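Local coordinates for probable primosomal replication protein n (Ralstonia solanacearum, PDB 4FDB) that probably binds single-stranded DNA as a homodimer and helps restart stalled replication forks by stabilising the PriA helicase on DNA during primosome assembly, at residues Val16-Tyr19 against Pro25-Asn28. The protein carries 3 engineered substitutions. Residues are numbered along the deposited sequence; the frame is centred on the assembly and turned at random.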
loop_
_atom_site.group_PDB
_atom_site.type_symbol
_atom_site.label_atom_id
_atom_site.label_comp_id
_atom_site.label_asym_id
_atom_site.label_seq_id
_atom_site.Cartn_x
_atom_site.Cartn_y
_atom_site.Cartn_z
ATOM N N VAL A 16 4.719 10.505 19.783
ATOM C CA VAL A 16 3.918 10.611 20.994
ATOM C C VAL A 16 2.457 10.575 20.561
ATOM O O VAL A 16 2.122 11.106 19.516
ATOM C CB VAL A 16 4.210 11.927 21.737
ATOM C CG1 VAL A 16 3.255 12.124 22.902
ATOM C CG2 VAL A 16 5.647 11.936 22.239
HETATM N N MSE A 17 1.613 9.914 21.345
HETATM C CA MSE A 17 0.182 9.851 21.065
HETATM C C MSE A 17 -0.431 11.244 20.985
HETATM O O MSE A 17 -0.126 12.121 21.801
HETATM C CB MSE A 17 -0.506 9.049 22.170
HETATM C CG MSE A 17 -2.007 8.923 22.049
HETATM SE SE MSE A 17 -2.653 7.746 23.481
HETATM C CE MSE A 17 -1.925 6.079 22.772
ATOM N N ARG A 18 -1.293 11.439 19.990
ATOM C CA ARG A 18 -2.069 12.666 19.845
ATOM C C ARG A 18 -3.540 12.277 19.712
ATOM O O ARG A 18 -3.869 11.095 19.666
ATOM C CB ARG A 18 -1.614 13.450 18.611
ATOM C CG ARG A 18 -1.801 12.705 17.306
ATOM C CD ARG A 18 -1.259 13.517 16.138
ATOM N NE ARG A 18 -1.272 12.759 14.894
ATOM C CZ ARG A 18 -2.281 12.758 14.029
ATOM N NH1 ARG A 18 -3.370 13.470 14.278
ATOM N NH2 ARG A 18 -2.202 12.044 12.914
ATOM N N TYR A 19 -4.423 13.268 19.659
ATOM C CA TYR A 19 -5.850 12.993 19.659
ATOM C C TYR A 19 -6.544 13.810 18.584
ATOM O O TYR A 19 -6.176 14.956 18.336
ATOM C CB TYR A 19 -6.458 13.319 21.028
ATOM C CG TYR A 19 -5.798 12.549 22.146
ATOM C CD1 TYR A 19 -6.388 11.406 22.674
ATOM C CD2 TYR A 19 -4.567 12.944 22.649
ATOM C CE1 TYR A 19 -5.767 10.684 23.684
ATOM C CE2 TYR A 19 -3.940 12.228 23.651
ATOM C CZ TYR A 19 -4.543 11.103 24.163
ATOM O OH TYR A 19 -3.909 10.403 25.164
ATOM N N PRO A 25 -7.560 8.619 20.021
ATOM C CA PRO A 25 -6.095 8.660 19.993
ATOM C C PRO A 25 -5.513 8.148 18.687
ATOM O O PRO A 25 -6.033 7.197 18.112
ATOM C CB PRO A 25 -5.690 7.718 21.133
ATOM C CG PRO A 25 -6.833 6.790 21.305
ATOM C CD PRO A 25 -8.082 7.544 20.881
ATOM N N ILE A 26 -4.419 8.768 18.259
ATOM C CA ILE A 26 -3.692 8.348 17.068
ATOM C C ILE A 26 -2.224 8.235 17.405
ATOM O O ILE A 26 -1.665 9.146 18.005
ATOM C CB ILE A 26 -3.751 9.436 16.001
ATOM C CG1 ILE A 26 -5.199 9.836 15.712
ATOM C CG2 ILE A 26 -2.996 8.991 14.750
ATOM C CD1 ILE A 26 -5.967 8.801 14.972
ATOM N N VAL A 27 -1.605 7.129 17.006
ATOM C CA VAL A 27 -0.150 7.006 17.069
ATOM C C VAL A 27 0.388 6.854 15.652
ATOM O O VAL A 27 0.093 5.875 14.974
ATOM C CB VAL A 27 0.303 5.824 17.965
ATOM C CG1 VAL A 27 1.798 5.546 17.796
ATOM C CG2 VAL A 27 -0.010 6.119 19.433
ATOM N N ASN A 28 1.141 7.854 15.204
ATOM C CA ASN A 28 1.855 7.782 13.938
ATOM C C ASN A 28 3.155 7.023 14.114
ATOM O O ASN A 28 3.831 7.172 15.123
ATOM C CB ASN A 28 2.163 9.183 13.432
ATOM C CG ASN A 28 0.933 9.881 12.898
ATOM O OD1 ASN A 28 0.225 10.558 13.635
ATOM N ND2 ASN A 28 0.675 9.716 11.607
HETATM O O HOH W 1 1.066 10.185 17.037
#
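Arg18 and Ile26 form the antiparallel hydrogen-bonded pair near the turn of the hairpin between strands 3-19 and 25-37. Arg18 N meets Ile26 O at 3.1 Å, almost straight, and Ile26 N returns a bond of 2.8 Å to Arg18 O. From chi1 62° the arginine side chain leaves its own strand and, extended from CG to NE, passes over Ile26 toward Asn28. NE and NH2 of Arg18 both grip Asn28 OD1 at 2.9 Å, side-on, with the guanidinium and amide planes only 17° apart. Ile26 CG2 lies over one guanidinium face, toward its rim, 3.6 Å from Arg18 NH2. On the other side of the sheet, Pro25 CB touches both Met17 SE (3.8 Å) and Tyr19 CE1. Met17 leaves with CG anti to its backbone N and bends at chi3 (-71°), which brings CE onto Val27 CG2. Toward Val16 the direct pairing gives way to a water that donates to Val16 O and Ile26 O and accepts from Asn28 N. Pro25 and Val27 make backbone bonds to Gly56 and Gly54, and Ile26 packs on Leu53 and Ala55, tying the hairpin into the OB-fold sheet. Two N-H groups converging on one neutral amide oxygen fix the turn of the guanidinium, whose positive charge probably polarises that carbonyl.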